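Local coordinates for uncharacterized protein (Staphylococcus aureus subsp. aureus, PDB 3H04) that is of unknown function but probably acts as a serine hydrolase of the alpha/beta-hydrolase fold, perhaps an esterase, at residues I4-I9 / L16-I21; G219-P224 / E247-R252. All blocks are in the same frame, centred on the assembly; numbering follows the deposited sequence.

From the N terminus the chain runs out along strand 4-9 and returns along 16-21, so that contact 1 closes a loop of six residues and makes a hairpin at one edge of the eight-stranded sheet. Contact 2 forms much later: the loop 219-224 after strand 212-217 is met by the loop 247-252 after strand 238-243, enclosing 22 residues with helix 226-232 and the last strand. The two contacts lie in series, neither nested nor crossed. The centres of contact 1 and contact 2 are about 29 Å apart, on opposite sides of the chain's centre. One fastens the beginning of the sheet; the other joins two loops beyond its far strands, where the probable active site lies.

Contact 1: I4-I9 / L16-I21; sequences IKYKVI and LPYTII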
loop_
_atom_site.group_PDB
_atom_site.type_symbol
_atom_site.label_atom_id
_atom_site.label_comp_id
_atom_site.label_asym_id
_atom_site.label_seq_id
_atom_site.Cartn_x
_atom_site.Cartn_y
_atom_site.Cartn_z
ATOM N N ILE A 4 -6.956 -14.316 -13.139
ATOM C CA ILE A 4 -5.860 -15.164 -13.634
ATOM C C ILE A 4 -4.586 -15.076 -12.768
ATOM O O ILE A 4 -4.059 -13.974 -12.503
ATOM C CB ILE A 4 -5.549 -14.842 -15.094
ATOM C CG1 ILE A 4 -6.755 -15.263 -15.949
ATOM C CG2 ILE A 4 -4.303 -15.596 -15.542
ATOM C CD1 ILE A 4 -6.646 -14.873 -17.360
ATOM N N LYS A 5 -4.117 -16.252 -12.337
ATOM C CA LYS A 5 -3.001 -16.403 -11.401
ATOM C C LYS A 5 -1.639 -16.543 -12.091
ATOM O O LYS A 5 -1.489 -17.278 -13.093
ATOM C CB LYS A 5 -3.204 -17.655 -10.552
ATOM C CG LYS A 5 -4.481 -17.685 -9.749
ATOM C CD LYS A 5 -4.544 -19.017 -8.989
ATOM C CE LYS A 5 -5.806 -19.149 -8.133
ATOM N NZ LYS A 5 -6.069 -20.604 -7.804
ATOM N N TYR A 6 -0.651 -15.847 -11.541
ATOM C CA TYR A 6 0.727 -15.875 -12.029
ATOM C C TYR A 6 1.625 -15.965 -10.824
ATOM O O TYR A 6 1.178 -15.814 -9.690
ATOM C CB TYR A 6 1.080 -14.593 -12.773
ATOM C CG TYR A 6 0.343 -14.353 -14.059
ATOM C CD1 TYR A 6 0.986 -14.547 -15.286
ATOM C CD2 TYR A 6 -0.993 -13.905 -14.057
ATOM C CE1 TYR A 6 0.318 -14.315 -16.488
ATOM C CE2 TYR A 6 -1.675 -13.663 -15.250
ATOM C CZ TYR A 6 -1.009 -13.873 -16.464
ATOM O OH TYR A 6 -1.672 -13.683 -17.661
ATOM N N LYS A 7 2.903 -16.218 -11.042
ATOM C CA LYS A 7 3.846 -16.046 -9.948
ATOM C C LYS A 7 5.145 -15.467 -10.454
ATOM O O LYS A 7 5.486 -15.594 -11.631
ATOM C CB LYS A 7 4.069 -17.357 -9.182
ATOM C CG LYS A 7 4.417 -18.506 -10.021
ATOM C CD LYS A 7 4.690 -19.737 -9.156
ATOM C CE LYS A 7 4.994 -20.936 -10.001
ATOM N NZ LYS A 7 6.041 -20.637 -11.002
ATOM N N VAL A 8 5.827 -14.780 -9.558
ATOM C CA VAL A 8 7.157 -14.320 -9.805
ATOM C C VAL A 8 8.013 -15.080 -8.818
ATOM O O VAL A 8 7.675 -15.172 -7.627
ATOM C CB VAL A 8 7.318 -12.821 -9.546
ATOM C CG1 VAL A 8 8.725 -12.429 -9.931
ATOM C CG2 VAL A 8 6.305 -12.007 -10.390
ATOM N N ILE A 9 9.095 -15.637 -9.325
ATOM C CA ILE A 9 10.059 -16.389 -8.528
ATOM C C ILE A 9 11.159 -15.403 -8.098
ATOM O O ILE A 9 11.811 -14.826 -8.951
ATOM C CB ILE A 9 10.669 -17.537 -9.337
ATOM C CG1 ILE A 9 9.627 -18.636 -9.688
ATOM C CG2 ILE A 9 11.842 -18.167 -8.575
ATOM C CD1 ILE A 9 8.592 -18.891 -8.549
ATOM N N LEU A 16 6.081 -15.481 -5.403
ATOM C CA LEU A 16 5.191 -14.383 -5.057
ATOM C C LEU A 16 4.047 -14.447 -6.032
ATOM O O LEU A 16 4.261 -14.164 -7.198
ATOM C CB LEU A 16 5.847 -12.999 -5.195
ATOM C CG LEU A 16 6.979 -12.732 -4.227
ATOM C CD1 LEU A 16 7.592 -11.360 -4.550
ATOM C CD2 LEU A 16 6.477 -12.855 -2.766
ATOM N N PRO A 17 2.856 -14.864 -5.578
ATOM C CA PRO A 17 1.716 -14.915 -6.492
ATOM C C PRO A 17 1.237 -13.513 -6.831
ATOM O O PRO A 17 1.437 -12.587 -6.045
ATOM C CB PRO A 17 0.620 -15.637 -5.677
ATOM C CG PRO A 17 1.030 -15.352 -4.200
ATOM C CD PRO A 17 2.534 -15.387 -4.231
ATOM N N TYR A 18 0.682 -13.355 -8.022
ATOM C CA TYR A 18 -0.090 -12.184 -8.350
ATOM C C TYR A 18 -1.231 -12.592 -9.263
ATOM O O TYR A 18 -1.139 -13.634 -9.922
ATOM C CB TYR A 18 0.747 -11.029 -8.909
ATOM C CG TYR A 18 1.380 -11.221 -10.258
ATOM C CD1 TYR A 18 0.694 -10.886 -11.427
ATOM C CD2 TYR A 18 2.678 -11.726 -10.370
ATOM C CE1 TYR A 18 1.282 -11.044 -12.682
ATOM C CE2 TYR A 18 3.263 -11.902 -11.624
ATOM C CZ TYR A 18 2.554 -11.537 -12.757
ATOM O OH TYR A 18 3.156 -11.671 -13.950
ATOM N N THR A 19 -2.318 -11.824 -9.194
ATOM C CA THR A 19 -3.524 -12.007 -9.995
ATOM C C THR A 19 -3.765 -10.802 -10.885
ATOM O O THR A 19 -3.520 -9.638 -10.506
ATOM C CB THR A 19 -4.801 -12.208 -9.150
ATOM O OG1 THR A 19 -5.078 -10.990 -8.424
ATOM C CG2 THR A 19 -4.616 -13.339 -8.166
ATOM N N ILE A 20 -4.221 -11.081 -12.094
ATOM C CA ILE A 20 -4.618 -10.051 -13.025
ATOM C C ILE A 20 -6.093 -10.251 -13.284
ATOM O O ILE A 20 -6.523 -11.355 -13.669
ATOM C CB ILE A 20 -3.858 -10.149 -14.372
ATOM C CG1 ILE A 20 -2.342 -10.022 -14.142
ATOM C CG2 ILE A 20 -4.400 -9.104 -15.408
ATOM C CD1 ILE A 20 -1.557 -9.795 -15.428
ATOM N N ILE A 21 -6.866 -9.185 -13.071
ATOM C CA ILE A 21 -8.248 -9.136 -13.511
ATOM C C ILE A 21 -8.279 -8.230 -14.722
ATOM O O ILE A 21 -7.865 -7.063 -14.619
ATOM C CB ILE A 21 -9.168 -8.515 -12.425
ATOM C CG1 ILE A 21 -9.306 -9.455 -11.228
ATOM C CG2 ILE A 21 -10.583 -8.170 -13.057
ATOM C CD1 ILE A 21 -9.551 -8.757 -9.909
#
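The carbonyl oxygen of Ile4 takes one hydrogen bond and one weaker CA-H...O contact: Ile20 N donates to Ile4 O at 2.9 Å, lying in the carbonyl plane, and Thr19 CA comes within 3.2 Å of the same Ile4 O. Tyr6 O and Leu16 O also each receive one N-H and one CA-H, but there the N-H donor stands above the carbonyl plane. Six backbone bonds in all pair Ile4 with Ile20, Tyr6 with Tyr18 and Val8 with Leu16, the hydrogen-bonded pairs of an antiparallel register. The bond from Tyr6 N to Tyr18 O (2.8 Å) runs almost along the C=O axis.

On the face carrying these residues, Tyr18 is the hub. Its CG sits in the crowded position between backbone N and carbonyl carbon (chi1 67°), which swings the ring across to the partner strand so that one ring face lies against Tyr6 CB. This CB is 3.4 Å from Tyr18 CZ, a CH-pi contact. The two phenol rings are nearly parallel, 4° apart, yet so slid that their centroids are 5.2 Å apart and they barely overlap. Val8 CG2 abuts the ring edge at Tyr18 CE2 (3.3 Å), while Ile20 CG1 reaches Tyr6 CE2 obliquely. Gln92 fixes Tyr18 OH, and helix 75-91 packs against Val8, Leu16 and Tyr18. The whole is a beta hairpin forming the antiparallel N-terminal edge of an alpha/beta-hydrolase sheet.

Contact 2: G219-P224 / E247-R252; sequences GDYDVP and EHDFDR
Tight packing gathers around the imidazole of His248, which is held at an edge, over a face and obliquely. At the edge, His248 ND1 donates to Asp220 OD2 at 2.7 Å, virtually straight (178°), in the ring plane and onto the syn lone pair. The carboxylate is turned 58° from the ring. Over one face lies Asp222, whose CB stands 3.7 Å from the centroid of the His248 ring; Val223 CG2 approaches His248 CE1 obliquely at 3.6 Å.

Asp220 is itself braced from behind. Its OD1 accepts Asp222 N on the anti lone pair (2.8 Å), an Asx turn, and Val223 N from above the carboxylate plane, which extends the turn to an Asx motif; together they fix the acid's rotation. A water donates to both Asp220 OD2 and His248 O. With His248 NE2 hydrogen-bonded to Ser104 OG on a likely nucleophile elbow, the geometry is consistent with the Ser-His-Asp triad of an alpha/beta hydrolase. The carboxylate would probably stabilise positive charge on the imidazole.

Beyond the ring the fit loosens. Tyr221 crosses the His248 side chain at about a right angle, and its CE2 comes no closer to His248 N than 3.8 Å. A second water bridges instead, 2.6 Å from Tyr221 OH, accepting from His248 N and donating to Asp249 OD1. Farther out, exposed Arg252 grips the Asp249 carboxylate side-on in a salt bridge, Arg252 NE to Asp249 OD2 and Arg252 NH2 to Asp249 OD1 at 3.0 Å.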
loop_
_atom_site.group_PDB
_atom_site.type_symbol
_atom_site.label_atom_id
_atom_site.label_comp_id
_atom_site.label_asym_id
_atom_site.label_seq_id
_atom_site.Cartn_x
_atom_site.Cartn_y
_atom_site.Cartn_z
ATOM N N GLY A 219 -9.303 12.830 10.372
ATOM C CA GLY A 219 -9.219 12.318 11.740
ATOM C C GLY A 219 -8.614 10.909 11.771
ATOM O O GLY A 219 -8.839 10.157 12.718
ATOM N N ASP A 220 -7.807 10.574 10.760
ATOM C CA ASP A 220 -7.168 9.232 10.708
ATOM C C ASP A 220 -6.267 9.054 11.913
ATOM O O ASP A 220 -5.375 9.863 12.142
ATOM C CB ASP A 220 -6.340 9.121 9.458
ATOM C CG ASP A 220 -5.898 7.707 9.159
ATOM O OD1 ASP A 220 -5.651 6.915 10.092
ATOM O OD2 ASP A 220 -5.774 7.419 7.958
ATOM N N TYR A 221 -6.578 8.029 12.694
ATOM C CA TYR A 221 -5.868 7.679 13.937
ATOM C C TYR A 221 -4.634 6.768 13.711
ATOM O O TYR A 221 -3.841 6.574 14.629
ATOM C CB TYR A 221 -6.839 6.932 14.892
ATOM C CG TYR A 221 -7.540 5.751 14.213
ATOM C CD1 TYR A 221 -6.876 4.533 14.017
ATOM C CD2 TYR A 221 -8.834 5.869 13.727
ATOM C CE1 TYR A 221 -7.473 3.511 13.382
ATOM C CE2 TYR A 221 -9.451 4.831 13.072
ATOM C CZ TYR A 221 -8.766 3.645 12.912
ATOM O OH TYR A 221 -9.356 2.603 12.249
ATOM N N ASP A 222 -4.468 6.235 12.500
ATOM C CA ASP A 222 -3.414 5.259 12.185
ATOM C C ASP A 222 -2.228 5.901 11.412
ATOM O O ASP A 222 -1.046 5.746 11.791
ATOM C CB ASP A 222 -4.035 4.120 11.364
ATOM C CG ASP A 222 -3.006 3.006 11.012
ATOM O OD1 ASP A 222 -2.939 1.979 11.700
ATOM O OD2 ASP A 222 -2.268 3.166 10.027
ATOM N N VAL A 223 -2.563 6.664 10.363
ATOM C CA VAL A 223 -1.622 7.413 9.559
ATOM C C VAL A 223 -2.101 8.870 9.607
ATOM O O VAL A 223 -3.137 9.179 9.085
ATOM C CB VAL A 223 -1.628 7.016 8.071
ATOM C CG1 VAL A 223 -0.669 7.921 7.282
ATOM C CG2 VAL A 223 -1.255 5.580 7.904
ATOM N N PRO A 224 -1.377 9.733 10.262
ATOM C CA PRO A 224 -1.863 11.103 10.328
ATOM C C PRO A 224 -2.084 11.748 8.926
ATOM O O PRO A 224 -1.295 11.531 8.015
ATOM C CB PRO A 224 -0.721 11.838 11.028
ATOM C CG PRO A 224 0.041 10.855 11.684
ATOM C CD PRO A 224 -0.069 9.572 10.919
ATOM N N GLU A 247 -11.650 8.182 10.717
ATOM C CA GLU A 247 -11.463 6.800 10.275
ATOM C C GLU A 247 -10.134 6.683 9.556
ATOM O O GLU A 247 -9.493 7.708 9.259
ATOM C CB GLU A 247 -12.587 6.419 9.317
ATOM C CG GLU A 247 -13.966 6.306 9.966
ATOM C CD GLU A 247 -15.052 5.956 8.959
ATOM O OE1 GLU A 247 -14.720 5.381 7.914
ATOM O OE2 GLU A 247 -16.240 6.243 9.202
ATOM N N HIS A 248 -9.690 5.448 9.308
ATOM C CA HIS A 248 -8.452 5.217 8.536
ATOM C C HIS A 248 -8.948 4.712 7.188
ATOM O O HIS A 248 -9.019 5.493 6.220
ATOM C CB HIS A 248 -7.507 4.228 9.285
ATOM C CG HIS A 248 -6.274 3.815 8.512
ATOM N ND1 HIS A 248 -5.409 4.722 7.920
ATOM C CD2 HIS A 248 -5.798 2.581 8.187
ATOM C CE1 HIS A 248 -4.418 4.063 7.334
ATOM N NE2 HIS A 248 -4.642 2.766 7.469
ATOM N N ASP A 249 -9.394 3.458 7.150
ATOM C CA ASP A 249 -9.906 2.841 5.912
ATOM C C ASP A 249 -11.393 3.175 5.694
ATOM O O ASP A 249 -12.327 2.383 5.958
ATOM C CB ASP A 249 -9.554 1.337 5.837
ATOM C CG ASP A 249 -9.994 0.550 7.077
ATOM O OD1 ASP A 249 -10.007 1.147 8.189
ATOM O OD2 ASP A 249 -10.373 -0.643 6.919
ATOM N N PHE A 250 -11.599 4.391 5.209
ATOM C CA PHE A 250 -12.949 4.931 5.014
ATOM C C PHE A 250 -13.771 4.092 4.021
ATOM O O PHE A 250 -14.998 4.179 4.020
ATOM C CB PHE A 250 -12.887 6.386 4.478
ATOM C CG PHE A 250 -12.203 6.517 3.130
ATOM C CD1 PHE A 250 -12.913 6.313 1.930
ATOM C CD2 PHE A 250 -10.869 6.858 3.043
ATOM C CE1 PHE A 250 -12.280 6.405 0.702
ATOM C CE2 PHE A 250 -10.228 6.951 1.801
ATOM C CZ PHE A 250 -10.920 6.720 0.636
ATOM N N ASP A 251 -13.057 3.325 3.186
ATOM C CA ASP A 251 -13.619 2.445 2.163
ATOM C C ASP A 251 -13.742 1.005 2.608
ATOM O O ASP A 251 -13.937 0.114 1.789
ATOM C CB ASP A 251 -12.769 2.511 0.887
ATOM C CG ASP A 251 -11.310 2.050 1.105
ATOM O OD1 ASP A 251 -10.773 2.127 2.251
ATOM O OD2 ASP A 251 -10.685 1.677 0.091
ATOM N N ARG A 252 -13.641 0.753 3.896
ATOM C CA ARG A 252 -13.836 -0.614 4.386
ATOM C C ARG A 252 -15.143 -1.220 3.811
ATOM O O ARG A 252 -15.148 -2.389 3.387
ATOM C CB ARG A 252 -13.856 -0.624 5.897
ATOM C CG ARG A 252 -14.118 -1.958 6.492
ATOM C CD ARG A 252 -14.133 -1.845 7.972
ATOM N NE ARG A 252 -12.897 -1.250 8.504
ATOM C CZ ARG A 252 -12.737 -0.971 9.787
ATOM N NH1 ARG A 252 -13.720 -1.290 10.649
ATOM N NH2 ARG A 252 -11.609 -0.405 10.215
HETATM O O HOH W 1 -7.799 7.931 6.101
HETATM O O HOH W 2 -11.092 3.233 10.392
#